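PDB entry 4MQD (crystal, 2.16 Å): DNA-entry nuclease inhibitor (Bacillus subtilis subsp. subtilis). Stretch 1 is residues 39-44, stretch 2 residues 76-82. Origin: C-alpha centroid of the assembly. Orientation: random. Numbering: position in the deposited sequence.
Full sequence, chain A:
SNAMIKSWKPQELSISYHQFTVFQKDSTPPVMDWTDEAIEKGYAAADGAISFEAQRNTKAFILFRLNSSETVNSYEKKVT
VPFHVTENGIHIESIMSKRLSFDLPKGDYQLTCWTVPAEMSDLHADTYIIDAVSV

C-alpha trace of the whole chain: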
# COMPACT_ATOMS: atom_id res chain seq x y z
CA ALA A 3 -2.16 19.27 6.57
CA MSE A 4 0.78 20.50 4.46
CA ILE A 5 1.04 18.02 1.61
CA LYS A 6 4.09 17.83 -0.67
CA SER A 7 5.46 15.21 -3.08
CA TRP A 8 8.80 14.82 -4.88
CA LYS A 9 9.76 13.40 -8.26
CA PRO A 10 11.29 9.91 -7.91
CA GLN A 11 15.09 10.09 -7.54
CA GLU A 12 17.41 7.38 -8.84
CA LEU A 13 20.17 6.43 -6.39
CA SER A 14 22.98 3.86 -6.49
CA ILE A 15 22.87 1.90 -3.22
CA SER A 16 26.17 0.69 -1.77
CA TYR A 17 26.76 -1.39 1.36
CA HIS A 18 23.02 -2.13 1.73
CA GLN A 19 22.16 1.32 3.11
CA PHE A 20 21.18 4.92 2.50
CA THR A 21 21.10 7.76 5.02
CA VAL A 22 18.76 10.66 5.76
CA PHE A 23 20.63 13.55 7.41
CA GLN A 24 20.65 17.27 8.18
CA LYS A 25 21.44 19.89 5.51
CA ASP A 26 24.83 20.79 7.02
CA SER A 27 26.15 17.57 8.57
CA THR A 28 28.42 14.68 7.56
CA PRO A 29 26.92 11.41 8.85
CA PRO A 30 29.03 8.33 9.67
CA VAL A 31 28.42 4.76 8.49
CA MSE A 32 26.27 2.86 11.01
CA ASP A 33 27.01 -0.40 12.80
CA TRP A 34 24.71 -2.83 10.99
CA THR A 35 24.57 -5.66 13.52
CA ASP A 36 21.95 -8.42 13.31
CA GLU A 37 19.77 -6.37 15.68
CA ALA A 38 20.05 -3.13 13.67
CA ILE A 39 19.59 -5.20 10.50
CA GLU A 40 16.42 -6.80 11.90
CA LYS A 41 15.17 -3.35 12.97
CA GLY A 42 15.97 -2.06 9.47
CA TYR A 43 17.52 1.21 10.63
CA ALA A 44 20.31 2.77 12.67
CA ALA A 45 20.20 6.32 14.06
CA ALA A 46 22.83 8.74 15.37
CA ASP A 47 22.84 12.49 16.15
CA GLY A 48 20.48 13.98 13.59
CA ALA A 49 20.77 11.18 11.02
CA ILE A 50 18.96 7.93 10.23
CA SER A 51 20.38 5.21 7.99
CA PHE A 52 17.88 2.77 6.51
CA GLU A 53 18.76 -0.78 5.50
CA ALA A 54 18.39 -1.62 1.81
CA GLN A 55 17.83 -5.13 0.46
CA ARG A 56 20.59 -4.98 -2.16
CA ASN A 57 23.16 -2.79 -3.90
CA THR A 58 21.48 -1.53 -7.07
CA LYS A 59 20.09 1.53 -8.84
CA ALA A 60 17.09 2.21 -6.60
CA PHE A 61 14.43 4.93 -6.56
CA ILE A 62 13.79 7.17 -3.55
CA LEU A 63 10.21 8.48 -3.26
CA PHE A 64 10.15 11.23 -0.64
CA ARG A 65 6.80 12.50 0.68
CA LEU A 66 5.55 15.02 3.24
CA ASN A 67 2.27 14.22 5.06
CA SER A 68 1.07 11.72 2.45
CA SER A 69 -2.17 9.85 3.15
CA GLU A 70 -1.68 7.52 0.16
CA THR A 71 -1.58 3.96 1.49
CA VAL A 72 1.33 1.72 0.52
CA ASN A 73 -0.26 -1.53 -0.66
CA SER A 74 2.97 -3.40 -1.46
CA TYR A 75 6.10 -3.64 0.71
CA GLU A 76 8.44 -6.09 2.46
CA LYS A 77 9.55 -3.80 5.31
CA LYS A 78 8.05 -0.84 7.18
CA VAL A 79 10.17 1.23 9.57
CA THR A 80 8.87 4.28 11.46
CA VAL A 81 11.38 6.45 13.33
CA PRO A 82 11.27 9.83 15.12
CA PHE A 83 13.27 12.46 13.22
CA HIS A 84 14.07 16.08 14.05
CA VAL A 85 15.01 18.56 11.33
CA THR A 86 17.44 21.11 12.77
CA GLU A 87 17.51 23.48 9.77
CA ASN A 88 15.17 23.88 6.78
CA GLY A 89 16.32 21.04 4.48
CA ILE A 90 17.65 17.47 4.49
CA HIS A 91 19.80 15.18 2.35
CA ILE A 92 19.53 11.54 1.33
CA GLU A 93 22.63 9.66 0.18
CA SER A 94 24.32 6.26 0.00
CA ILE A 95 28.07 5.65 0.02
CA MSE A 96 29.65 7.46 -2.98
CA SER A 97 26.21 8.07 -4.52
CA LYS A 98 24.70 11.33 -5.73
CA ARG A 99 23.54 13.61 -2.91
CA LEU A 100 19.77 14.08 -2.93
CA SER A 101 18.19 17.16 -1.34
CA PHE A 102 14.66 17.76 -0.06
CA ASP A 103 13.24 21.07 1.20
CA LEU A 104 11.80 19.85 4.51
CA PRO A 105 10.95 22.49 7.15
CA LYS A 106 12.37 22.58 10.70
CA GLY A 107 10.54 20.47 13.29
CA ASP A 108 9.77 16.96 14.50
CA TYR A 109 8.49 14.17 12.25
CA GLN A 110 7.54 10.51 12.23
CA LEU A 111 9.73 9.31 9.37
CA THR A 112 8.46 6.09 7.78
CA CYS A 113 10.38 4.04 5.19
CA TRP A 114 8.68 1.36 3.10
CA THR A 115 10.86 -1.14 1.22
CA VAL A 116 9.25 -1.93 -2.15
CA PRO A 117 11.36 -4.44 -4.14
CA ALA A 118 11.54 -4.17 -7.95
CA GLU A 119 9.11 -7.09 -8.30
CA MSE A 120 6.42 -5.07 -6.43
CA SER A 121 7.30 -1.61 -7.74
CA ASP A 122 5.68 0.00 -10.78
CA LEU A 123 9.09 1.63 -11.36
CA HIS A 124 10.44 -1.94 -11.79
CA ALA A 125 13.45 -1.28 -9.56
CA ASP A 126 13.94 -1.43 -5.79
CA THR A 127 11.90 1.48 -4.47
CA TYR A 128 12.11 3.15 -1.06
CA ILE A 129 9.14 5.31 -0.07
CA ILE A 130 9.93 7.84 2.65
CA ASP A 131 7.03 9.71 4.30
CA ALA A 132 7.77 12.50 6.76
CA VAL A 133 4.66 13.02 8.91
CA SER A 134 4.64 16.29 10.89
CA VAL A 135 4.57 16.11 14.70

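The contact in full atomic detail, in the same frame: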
# COMPACT_ATOMS: atom_id res chain seq x y z
N ILE A 39 20.07 -4.63 11.76
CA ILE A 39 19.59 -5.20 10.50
C ILE A 39 18.13 -5.63 10.60
O ILE A 39 17.33 -5.34 9.71
CB ILE A 39 20.47 -6.41 10.07
CG1 ILE A 39 21.81 -5.93 9.51
CG2 ILE A 39 19.75 -7.29 9.04
CD1 ILE A 39 21.75 -5.37 8.10
N GLU A 40 17.79 -6.32 11.69
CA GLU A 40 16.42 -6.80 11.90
C GLU A 40 15.46 -5.62 12.11
O GLU A 40 14.32 -5.64 11.65
CB GLU A 40 16.34 -7.76 13.09
CG GLU A 40 15.51 -9.01 12.83
CD GLU A 40 14.05 -8.72 12.51
OE1 GLU A 40 13.54 -9.25 11.51
OE2 GLU A 40 13.42 -7.94 13.27
N LYS A 41 15.94 -4.58 12.81
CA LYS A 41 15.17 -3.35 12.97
C LYS A 41 15.00 -2.61 11.65
O LYS A 41 13.96 -1.98 11.41
CB LYS A 41 15.82 -2.43 14.01
CG LYS A 41 15.67 -2.92 15.44
CD LYS A 41 16.37 -2.00 16.42
CE LYS A 41 16.19 -2.49 17.85
NZ LYS A 41 16.90 -1.63 18.84
N GLY A 42 16.02 -2.68 10.79
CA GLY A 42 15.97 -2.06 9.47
C GLY A 42 16.43 -0.61 9.44
O GLY A 42 16.29 0.07 8.43
N TYR A 43 16.98 -0.14 10.56
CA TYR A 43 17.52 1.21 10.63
C TYR A 43 18.60 1.33 11.69
O TYR A 43 18.76 0.44 12.53
CB TYR A 43 16.41 2.23 10.90
CG TYR A 43 15.90 2.23 12.33
CD1 TYR A 43 15.01 1.26 12.77
CD2 TYR A 43 16.32 3.21 13.24
CE1 TYR A 43 14.54 1.26 14.07
CE2 TYR A 43 15.85 3.22 14.54
CZ TYR A 43 14.97 2.24 14.96
OH TYR A 43 14.50 2.23 16.25
N ALA A 44 19.33 2.43 11.65
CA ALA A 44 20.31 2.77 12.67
C ALA A 44 20.44 4.29 12.72
O ALA A 44 20.72 4.92 11.70
CB ALA A 44 21.65 2.13 12.36
N GLU A 76 7.86 -4.99 1.70
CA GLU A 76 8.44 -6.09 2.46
C GLU A 76 9.03 -5.65 3.81
O GLU A 76 9.44 -6.49 4.61
CB GLU A 76 9.51 -6.79 1.63
CG GLU A 76 8.94 -7.56 0.44
CD GLU A 76 9.90 -8.60 -0.11
OE1 GLU A 76 11.13 -8.43 0.04
OE2 GLU A 76 9.42 -9.58 -0.72
N LYS A 77 9.05 -4.34 4.05
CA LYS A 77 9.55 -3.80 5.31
C LYS A 77 8.97 -2.41 5.54
O LYS A 77 8.92 -1.59 4.62
CB LYS A 77 11.08 -3.72 5.29
CG LYS A 77 11.73 -3.30 6.60
CD LYS A 77 11.47 -4.31 7.71
CE LYS A 77 12.53 -4.24 8.80
NZ LYS A 77 12.34 -5.30 9.83
N LYS A 78 8.52 -2.15 6.77
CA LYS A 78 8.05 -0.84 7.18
C LYS A 78 8.79 -0.44 8.45
O LYS A 78 8.77 -1.18 9.44
CB LYS A 78 6.55 -0.85 7.43
CG LYS A 78 5.98 0.50 7.84
CD LYS A 78 4.47 0.42 8.07
CE LYS A 78 3.92 1.77 8.52
NZ LYS A 78 2.44 1.73 8.70
N VAL A 79 9.44 0.72 8.42
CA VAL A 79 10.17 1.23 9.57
C VAL A 79 9.72 2.66 9.83
O VAL A 79 9.77 3.49 8.93
CB VAL A 79 11.69 1.21 9.31
CG1 VAL A 79 12.45 1.47 10.60
CG2 VAL A 79 12.12 -0.11 8.70
N THR A 80 9.29 2.93 11.05
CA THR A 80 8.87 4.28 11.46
C THR A 80 9.75 4.77 12.60
O THR A 80 9.84 4.13 13.65
CB THR A 80 7.39 4.30 11.89
OG1 THR A 80 6.57 3.88 10.79
CG2 THR A 80 6.97 5.71 12.32
N VAL A 81 10.39 5.92 12.40
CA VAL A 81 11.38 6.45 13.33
C VAL A 81 11.15 7.95 13.58
O VAL A 81 10.86 8.69 12.64
CB VAL A 81 12.81 6.26 12.77
CG1 VAL A 81 13.86 6.78 13.75
CG2 VAL A 81 13.06 4.79 12.46
N PRO A 82 11.27 8.39 14.84
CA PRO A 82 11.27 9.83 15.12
C PRO A 82 12.46 10.53 14.47
O PRO A 82 13.56 9.99 14.46
CB PRO A 82 11.38 9.89 16.65
CG PRO A 82 10.82 8.60 17.13
CD PRO A 82 11.19 7.59 16.08

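Residues 39-44 carry the chain out of a helix and into a strand. Ile39, Glu40 and Lys41 are helical; Gly42 is the first residue to leave helical geometry, with phi/psi of 88/8°, and Tyr43 and Ala44 are already extended. This turn lies against the strand that includes residues 78-82, and the closest pair of CA atoms is Gly42 CA and Val79 CA, 6.7 Å apart. The direction from Glu40 to Tyr43 makes an angle of 47° with that from Lys77 to Val81. No backbone-to-backbone hydrogen bond links the stretches, so the contact, which buries 255 Å² over both sides, depends on side chains reaching across.

The alternation of the extended chain determines which residues do so. The CA-to-CB bonds of Lys77, Val79 and Val81 point toward the helix-to-strand turn, whereas those of Lys78 and Thr80 point away and their side chains make no contact with it.

Gly42 forms the closest CA pair with the strand, and two separate features leave no room for a CB there: its own backbone angles and the side chains packed against it. With its positive phi, a CB would be jammed against the carbonyl oxygen of Lys41. An ideal CB would also point toward the strand, clashing with Lys77 CE at 2.9 Å and lying only 3.2 Å from Val79 CG2. In the absence of a side chain, the Lys77 side chain can pass close to the glycine, with Lys77 CE 4.1 Å from Gly42 CA.

Beyond that point Lys77 reaches the end of the helix. Its NZ donates a hydrogen bond of 2.7 Å to Glu40 O, the one hydrogen bond across the contact, so that the ammonium group engages a main-chain carbonyl. The CA-to-CB bond of Glu40 points away from the strand, but the end of its side chain comes nearer, placing Glu40 OE1 4.5 Å from Lys77 NZ. This is too long for a salt bridge, though the opposite charges remain close enough for a favorable electrostatic contribution.

The apolar part of the contact centers on Tyr43, whose side chain, with chi1 in the p well, lies beside the two valines. Val81 CG2 sits over one face of the ring, 3.7 Å from the Tyr43 ring centroid and only 10° off the ring normal, a well-centered CH-pi contact. Val79 approaches the ring obliquely, its CG1 packing 3.4 Å from Tyr43 CD1. Both methyls of Val79 also lie close to Lys41 O, Val79 CG2 at 3.8 Å and Val79 CG1 at 3.9 Å, and Val79 CG2 is 4.2 Å from Gly42 O. Val79 thus bridges the aromatic packing and the glycine turn.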